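Local structure of probable uracil-DNA glycosylase (Acanthamoeba polyphaga mimivirus, 5X55) at residues T315-P319 with Y342-N346; I183-L188 with L290-W295. The protein is a probable uracil-DNA glycosylase of the UDG superfamily, an alpha/beta protein built around a four-stranded parallel beta-sheet flanked by helices. All coordinates share one frame. Residue numbers count along the deposited sequence, not the author numbering.

Contact 1: T315-P319 with Y342-N346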
ATOM      1  N   THR A 315      -3.102 -14.453  -6.498  1.00 19.58           N
ATOM      2  CA  THR A 315      -1.914 -14.046  -7.236  1.00 21.09           C
ATOM      3  C   THR A 315      -2.202 -13.911  -8.724  1.00 18.62           C
ATOM      4  O   THR A 315      -2.833 -14.782  -9.325  1.00 22.03           O
ATOM      5  CB  THR A 315      -0.765 -15.051  -7.031  1.00 17.45           C
ATOM      6  OG1 THR A 315      -0.556 -15.259  -5.632  1.00 18.99           O
ATOM      7  CG2 THR A 315       0.498 -14.502  -7.610  1.00 19.64           C
ATOM      8  N   SER A 316      -1.694 -12.843  -9.320  1.00 16.25           N
ATOM      9  CA  SER A 316      -1.749 -12.662 -10.764  1.00 17.96           C
ATOM     10  C   SER A 316      -0.614 -11.731 -11.165  1.00 18.80           C
ATOM     11  O   SER A 316       0.193 -11.315 -10.330  1.00 18.54           O
ATOM     12  CB  SER A 316      -3.092 -12.081 -11.187  1.00 22.60           C
ATOM     13  OG  SER A 316      -3.119 -10.703 -10.842  1.00 23.01           O
ATOM     14  N   SER A 317      -0.570 -11.376 -12.447  1.00 18.74           N
ATOM     15  CA  SER A 317       0.373 -10.354 -12.869  1.00 18.95           C
ATOM     16  C   SER A 317      -0.108  -8.969 -12.425  1.00 21.30           C
ATOM     17  O   SER A 317      -1.254  -8.767 -12.002  1.00 16.22           O
ATOM     18  CB  SER A 317       0.568 -10.374 -14.387  1.00 22.59           C
ATOM     19  OG  SER A 317      -0.472  -9.655 -15.049  1.00 19.95           O
ATOM     20  N   HIS A 318       0.796  -8.006 -12.567  1.00 20.23           N
ATOM     21  CA  HIS A 318       0.554  -6.639 -12.140  1.00 19.52           C
ATOM     22  C   HIS A 318      -0.364  -5.914 -13.128  1.00 21.37           C
ATOM     23  O   HIS A 318      -0.308  -6.163 -14.340  1.00 21.57           O
ATOM     24  CB  HIS A 318       1.887  -5.904 -12.031  1.00 18.16           C
ATOM     25  CG  HIS A 318       1.820  -4.588 -11.313  1.00 20.63           C
ATOM     26  ND1 HIS A 318       1.462  -3.415 -11.941  1.00 24.99           N
ATOM     27  CD2 HIS A 318       2.111  -4.253 -10.032  1.00 19.40           C
ATOM     28  CE1 HIS A 318       1.526  -2.416 -11.079  1.00 22.66           C
ATOM     29  NE2 HIS A 318       1.907  -2.898  -9.911  1.00 22.46           N
ATOM     30  N   PRO A 319      -1.200  -4.995 -12.639  1.00 19.11           N
ATOM     31  CA  PRO A 319      -2.134  -4.285 -13.526  1.00 19.86           C
ATOM     32  C   PRO A 319      -1.502  -3.212 -14.382  1.00 21.86           C
ATOM     33  O   PRO A 319      -2.219  -2.599 -15.182  1.00 18.17           O
ATOM     34  CB  PRO A 319      -3.130  -3.645 -12.545  1.00 19.58           C
ATOM     35  CG  PRO A 319      -2.349  -3.447 -11.312  1.00 18.37           C
ATOM     36  CD  PRO A 319      -1.476  -4.689 -11.223  1.00 20.49           C
ATOM     37  N   TYR A 342       1.474 -17.635 -13.271  1.00 26.00           N
ATOM     38  CA  TYR A 342       0.238 -17.110 -12.711  1.00 23.08           C
ATOM     39  C   TYR A 342      -0.481 -16.302 -13.775  1.00 21.10           C
ATOM     40  O   TYR A 342       0.167 -15.717 -14.650  1.00 22.52           O
ATOM     41  CB  TYR A 342       0.514 -16.237 -11.479  1.00 19.23           C
ATOM     42  CG  TYR A 342       1.238 -17.020 -10.419  1.00 20.30           C
ATOM     43  CD1 TYR A 342       0.541 -17.737  -9.464  1.00 19.28           C
ATOM     44  CD2 TYR A 342       2.629 -17.088 -10.407  1.00 22.59           C
ATOM     45  CE1 TYR A 342       1.209 -18.479  -8.503  1.00 23.21           C
ATOM     46  CE2 TYR A 342       3.304 -17.835  -9.456  1.00 23.80           C
ATOM     47  CZ  TYR A 342       2.589 -18.531  -8.507  1.00 22.48           C
ATOM     48  OH  TYR A 342       3.251 -19.281  -7.559  1.00 24.77           O
ATOM     49  N   PRO A 343      -1.813 -16.267 -13.735  1.00 25.62           N
ATOM     50  CA  PRO A 343      -2.577 -15.652 -14.829  1.00 21.02           C
ATOM     51  C   PRO A 343      -2.385 -14.147 -14.909  1.00 22.82           C
ATOM     52  O   PRO A 343      -1.900 -13.496 -13.979  1.00 22.86           O
ATOM     53  CB  PRO A 343      -4.032 -15.998 -14.484  1.00 22.76           C
ATOM     54  CG  PRO A 343      -4.022 -16.291 -13.009  1.00 23.62           C
ATOM     55  CD  PRO A 343      -2.688 -16.934 -12.749  1.00 20.93           C
ATOM     56  N   SER A 344      -2.781 -13.599 -16.059  1.00 20.47           N
ATOM     57  CA  SER A 344      -2.747 -12.161 -16.267  1.00 25.03           C
ATOM     58  C   SER A 344      -3.774 -11.450 -15.384  1.00 23.87           C
ATOM     59  O   SER A 344      -4.842 -11.982 -15.068  1.00 17.75           O
ATOM     60  CB  SER A 344      -3.019 -11.815 -17.733  1.00 21.59           C
ATOM     61  OG  SER A 344      -4.353 -12.106 -18.080  1.00 24.29           O
ATOM     62  N   PHE A 345      -3.441 -10.211 -15.022  1.00 25.94           N
ATOM     63  CA  PHE A 345      -4.309  -9.424 -14.159  1.00 18.83           C
ATOM     64  C   PHE A 345      -5.722  -9.334 -14.716  1.00 19.92           C
ATOM     65  O   PHE A 345      -6.698  -9.520 -13.980  1.00 22.06           O
ATOM     66  CB  PHE A 345      -3.729  -8.020 -13.969  1.00 20.62           C
ATOM     67  CG  PHE A 345      -4.597  -7.133 -13.115  1.00 21.95           C
ATOM     68  CD1 PHE A 345      -5.627  -6.375 -13.687  1.00 16.99           C
ATOM     69  CD2 PHE A 345      -4.422  -7.107 -11.731  1.00 18.27           C
ATOM     70  CE1 PHE A 345      -6.441  -5.583 -12.885  1.00 19.71           C
ATOM     71  CE2 PHE A 345      -5.232  -6.325 -10.924  1.00 15.34           C
ATOM     72  CZ  PHE A 345      -6.237  -5.552 -11.500  1.00 17.60           C
ATOM     73  N   ASN A 346      -5.856  -9.031 -16.006  1.00 18.36           N
ATOM     74  CA  ASN A 346      -7.187  -8.742 -16.528  1.00 27.12           C
ATOM     75  C   ASN A 346      -8.041  -9.988 -16.742  1.00 23.48           C
ATOM     76  O   ASN A 346      -9.204  -9.852 -17.121  1.00 30.27           O
ATOM     77  CB  ASN A 346      -7.114  -7.915 -17.831  1.00 27.03           C
ATOM     78  CG  ASN A 346      -6.418  -8.638 -18.993  1.00 34.35           C
ATOM     79  OD1 ASN A 346      -6.001  -9.796 -18.893  1.00 35.30           O
ATOM     80  ND2 ASN A 346      -6.307  -7.936 -20.120  1.00 37.84           N
TER
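Where edge strand 312-316 of the parallel sheet runs out, residues 315-319 enter the His-Pro-Ser-Pro sequence that is a signature of uracil-DNA glycosylases and begins here at His318. Alongside lies 342-346, the link from the hairpin 328-342 to helix 350-360, with chain directions 36° apart. Two hydrogen bonds, both centred on Ser317, join the segments. Its backbone N donates to Pro343 O at 2.9 Å, and its OG accepts from Phe345 N at 3.0 Å; the same hydroxyl is also bonded to Ser323 O, in the loop just beyond. Each segment has a side-chain bond of its own: Ser316 OG donates to Ser317 O (2.9 Å) and Ser344 OG to Asn346 OD1 (3.0 Å). Apolar contacts form at both ends. Thr315 CG2 lies over a face of the Tyr342 ring, 4.0 Å from its centroid, a CH-pi contact beside the root of the hairpin. At the other end Phe345, which also touches Ile224 and Asn227 of helix 219-230, receives the proline of the signature: Pro319 CB stands 3.5 Å from the Phe345 ring centroid, only 2° off the ring normal.

Contact 2: I183-L188 with L290-W295; sequences IKVVIL and LIFVAW
Strands 185-188 and 291-295 are the inner pair of the four-stranded parallel sheet at the core of the uracil-DNA glycosylase fold; their axes approach to 4.7 Å and cross at -20°. Leu290 brings CD2 to 3.5 Å from Ile183 O. Ile291 pairs with Val185: its N donates to Lys184 O (3.1 Å), its O accepts from Val186 N (2.7 Å). Phe292 (chi1 m), paired with Val186 on the opposite face, puts CD2 3.8 Å from Val186 CB. Val293 N donates to Val186 O (3.0 Å). The strands then diverge (CA-CA 6.8 Å at Leu188-Ala294) and waters fill in: water 1 donates to Val186 O and Val293 O (2.7, 2.8 Å), water 2 to Leu188 O and Val293 O (2.8, 2.6 Å), accepting from Trp295 N (2.9 Å), water 3 to Leu188 O and Trp295 O (2.7, 3.0 Å). Trp295 (chi1 m, chi2 -26°) takes Ile187 CG2 4.0 Å from its six-membered ring centroid (CH-pi). Strands 251-255 and 312-316 flank the pair; helix 350-360 packs on Val185 and Ile291.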
ATOM      1  N   ILE A 183      -8.320  -4.879   9.484  1.00 18.86           N
ATOM      2  CA  ILE A 183      -7.860  -5.261   8.161  1.00 18.53           C
ATOM      3  C   ILE A 183      -8.590  -6.516   7.712  1.00 20.70           C
ATOM      4  O   ILE A 183      -8.650  -7.509   8.446  1.00 22.15           O
ATOM      5  CB  ILE A 183      -6.340  -5.486   8.173  1.00 19.18           C
ATOM      6  CG1 ILE A 183      -5.617  -4.149   8.330  1.00 17.28           C
ATOM      7  CG2 ILE A 183      -5.895  -6.228   6.922  1.00 13.18           C
ATOM      8  CD1 ILE A 183      -4.243  -4.272   8.935  1.00 17.97           C
ATOM      9  N   LYS A 184      -9.139  -6.484   6.494  1.00 21.33           N
ATOM     10  CA  LYS A 184      -9.669  -7.683   5.847  1.00 22.11           C
ATOM     11  C   LYS A 184      -8.867  -8.138   4.636  1.00 19.35           C
ATOM     12  O   LYS A 184      -8.805  -9.333   4.375  1.00 18.51           O
ATOM     13  CB  LYS A 184     -11.113  -7.458   5.405  1.00 22.53           C
ATOM     14  CG  LYS A 184     -12.012  -7.013   6.517  1.00 22.98           C
ATOM     15  CD  LYS A 184     -13.035  -6.043   5.980  1.00 26.28           C
ATOM     16  CE  LYS A 184     -14.416  -6.620   5.979  1.00 29.48           C
ATOM     17  NZ  LYS A 184     -15.428  -5.503   5.828  1.00 36.87           N
ATOM     18  N   VAL A 185      -8.289  -7.210   3.882  1.00 19.70           N
ATOM     19  CA  VAL A 185      -7.577  -7.488   2.643  1.00 15.49           C
ATOM     20  C   VAL A 185      -6.320  -6.643   2.666  1.00 16.24           C
ATOM     21  O   VAL A 185      -6.365  -5.474   3.066  1.00 16.52           O
ATOM     22  CB  VAL A 185      -8.430  -7.146   1.399  1.00 17.07           C
ATOM     23  CG1 VAL A 185      -7.707  -7.545   0.125  1.00 16.84           C
ATOM     24  CG2 VAL A 185      -9.793  -7.796   1.480  1.00 18.74           C
ATOM     25  N   VAL A 186      -5.190  -7.244   2.287  1.00 14.68           N
ATOM     26  CA  VAL A 186      -3.904  -6.560   2.194  1.00 11.95           C
ATOM     27  C   VAL A 186      -3.525  -6.538   0.723  1.00 16.97           C
ATOM     28  O   VAL A 186      -3.365  -7.604   0.111  1.00 19.24           O
ATOM     29  CB  VAL A 186      -2.819  -7.267   3.020  1.00 16.90           C
ATOM     30  CG1 VAL A 186      -1.475  -6.555   2.836  1.00 12.42           C
ATOM     31  CG2 VAL A 186      -3.221  -7.352   4.498  1.00 12.63           C
ATOM     32  N   ILE A 187      -3.410  -5.341   0.147  1.00 13.37           N
ATOM     33  CA  ILE A 187      -2.983  -5.162  -1.244  1.00 17.93           C
ATOM     34  C   ILE A 187      -1.645  -4.425  -1.247  1.00 18.27           C
ATOM     35  O   ILE A 187      -1.582  -3.217  -0.978  1.00 17.50           O
ATOM     36  CB  ILE A 187      -4.024  -4.409  -2.089  1.00 16.50           C
ATOM     37  CG1 ILE A 187      -5.430  -4.978  -1.854  1.00 12.07           C
ATOM     38  CG2 ILE A 187      -3.644  -4.484  -3.584  1.00 12.37           C
ATOM     39  CD1 ILE A 187      -6.454  -4.519  -2.858  1.00  9.65           C
ATOM     40  N   LEU A 188      -0.582  -5.136  -1.593  1.00 17.82           N
ATOM     41  CA  LEU A 188       0.749  -4.543  -1.627  1.00 18.28           C
ATOM     42  C   LEU A 188       1.031  -3.842  -2.949  1.00 16.58           C
ATOM     43  O   LEU A 188       0.825  -4.408  -4.027  1.00 21.71           O
ATOM     44  CB  LEU A 188       1.796  -5.610  -1.387  1.00 18.93           C
ATOM     45  CG  LEU A 188       1.781  -5.993   0.081  1.00 25.29           C
ATOM     46  CD1 LEU A 188       2.318  -7.396   0.200  1.00 25.57           C
ATOM     47  CD2 LEU A 188       2.610  -4.985   0.871  1.00 22.69           C
ATOM     48  N   LEU A 290      -6.834 -13.481   6.889  1.00 24.47           N
ATOM     49  CA  LEU A 290      -6.745 -12.287   6.069  1.00 25.39           C
ATOM     50  C   LEU A 290      -6.695 -12.704   4.612  1.00 25.63           C
ATOM     51  O   LEU A 290      -6.387 -13.853   4.283  1.00 27.71           O
ATOM     52  CB  LEU A 290      -5.505 -11.465   6.416  1.00 23.09           C
ATOM     53  CG  LEU A 290      -5.351 -11.056   7.880  1.00 29.60           C
ATOM     54  CD1 LEU A 290      -4.110 -10.185   8.068  1.00 28.02           C
ATOM     55  CD2 LEU A 290      -6.587 -10.350   8.399  1.00 24.00           C
ATOM     56  N   ILE A 291      -6.989 -11.762   3.727  1.00 20.68           N
ATOM     57  CA  ILE A 291      -6.835 -11.988   2.297  1.00 20.84           C
ATOM     58  C   ILE A 291      -5.653 -11.164   1.799  1.00 19.21           C
ATOM     59  O   ILE A 291      -5.629  -9.940   1.969  1.00 18.38           O
ATOM     60  CB  ILE A 291      -8.116 -11.643   1.532  1.00 17.08           C
ATOM     61  CG1 ILE A 291      -9.270 -12.476   2.096  1.00 21.46           C
ATOM     62  CG2 ILE A 291      -7.896 -11.897   0.041  1.00 19.63           C
ATOM     63  CD1 ILE A 291     -10.644 -11.954   1.751  1.00 23.95           C
ATOM     64  N   PHE A 292      -4.677 -11.838   1.189  1.00 16.27           N
ATOM     65  CA  PHE A 292      -3.515 -11.205   0.580  1.00 17.93           C
ATOM     66  C   PHE A 292      -3.653 -11.266  -0.936  1.00 20.44           C
ATOM     67  O   PHE A 292      -3.837 -12.350  -1.509  1.00 18.90           O
ATOM     68  CB  PHE A 292      -2.208 -11.881   1.023  1.00 17.67           C
ATOM     69  CG  PHE A 292      -1.796 -11.538   2.425  1.00 17.15           C
ATOM     70  CD1 PHE A 292      -2.348 -12.205   3.505  1.00 15.58           C
ATOM     71  CD2 PHE A 292      -0.868 -10.521   2.664  1.00 18.62           C
ATOM     72  CE1 PHE A 292      -1.989 -11.883   4.811  1.00 17.95           C
ATOM     73  CE2 PHE A 292      -0.493 -10.177   3.972  1.00 18.67           C
ATOM     74  CZ  PHE A 292      -1.063 -10.861   5.052  1.00 20.94           C
ATOM     75  N   VAL A 293      -3.569 -10.103  -1.574  1.00 17.73           N
ATOM     76  CA  VAL A 293      -3.657  -9.968  -3.022  1.00 15.81           C
ATOM     77  C   VAL A 293      -2.267  -9.632  -3.540  1.00 21.81           C
ATOM     78  O   VAL A 293      -1.702  -8.591  -3.179  1.00 21.75           O
ATOM     79  CB  VAL A 293      -4.670  -8.885  -3.416  1.00 16.70           C
ATOM     80  CG1 VAL A 293      -4.701  -8.725  -4.900  1.00 14.18           C
ATOM     81  CG2 VAL A 293      -6.026  -9.233  -2.888  1.00 14.14           C
ATOM     82  N   ALA A 294      -1.711 -10.516  -4.376  1.00 17.74           N
ATOM     83  CA  ALA A 294      -0.348 -10.378  -4.884  1.00 19.46           C
ATOM     84  C   ALA A 294      -0.399 -10.055  -6.378  1.00 20.70           C
ATOM     85  O   ALA A 294      -0.602 -10.942  -7.213  1.00 20.76           O
ATOM     86  CB  ALA A 294       0.462 -11.648  -4.616  1.00 18.39           C
ATOM     87  N   TRP A 295      -0.209  -8.781  -6.717  1.00 16.38           N
ATOM     88  CA  TRP A 295      -0.163  -8.347  -8.103  1.00 18.63           C
ATOM     89  C   TRP A 295       1.305  -8.118  -8.498  1.00 21.67           C
ATOM     90  O   TRP A 295       1.928  -7.133  -8.079  1.00 16.42           O
ATOM     91  CB  TRP A 295      -1.002  -7.088  -8.282  1.00 16.79           C
ATOM     92  CG  TRP A 295      -2.510  -7.257  -8.104  1.00 16.73           C
ATOM     93  CD1 TRP A 295      -3.258  -8.391  -8.293  1.00 15.32           C
ATOM     94  CD2 TRP A 295      -3.439  -6.224  -7.713  1.00 17.36           C
ATOM     95  NE1 TRP A 295      -4.599  -8.123  -8.046  1.00 16.77           N
ATOM     96  CE2 TRP A 295      -4.728  -6.803  -7.689  1.00 14.97           C
ATOM     97  CE3 TRP A 295      -3.297  -4.867  -7.387  1.00 16.01           C
ATOM     98  CZ2 TRP A 295      -5.862  -6.077  -7.346  1.00 14.65           C
ATOM     99  CZ3 TRP A 295      -4.441  -4.137  -7.050  1.00 17.14           C
ATOM    100  CH2 TRP A 295      -5.702  -4.751  -7.026  1.00 15.88           C
TER
HETATM  101  O   HOH W   1      -0.785  -8.110  -0.577  1.00 24.21           O
HETATM  102  O   HOH W   2      -0.398  -6.822  -4.532  1.00 15.53           O
HETATM  103  O   HOH W   3       1.474  -4.506  -6.625  1.00 21.05           O

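Overall arrangement
After the N-terminal helices, strand 185-189 is the first of the parallel sheet; the chain then lays down strand 251-255 on its outer side and crosses back through helix 273-286, so contact 2 closes a loop of 101 residues at the sheet centre. Helix 297-303 leads on to edge strand 312-316, and contact 1 closes a 22-residue loop holding the hairpin 328-342. The contacts therefore follow in series, neither nested nor crossed. Adjacent strands join them: Ser316 N probably hydrogen-bonds Ala294 O at 3.0 Å, and the Phe345 and Trp295 rings meet edge-to-face. Together they tie sheet, signature loop and hairpin to the approach to helix 350-360, whose His350 meets both rings.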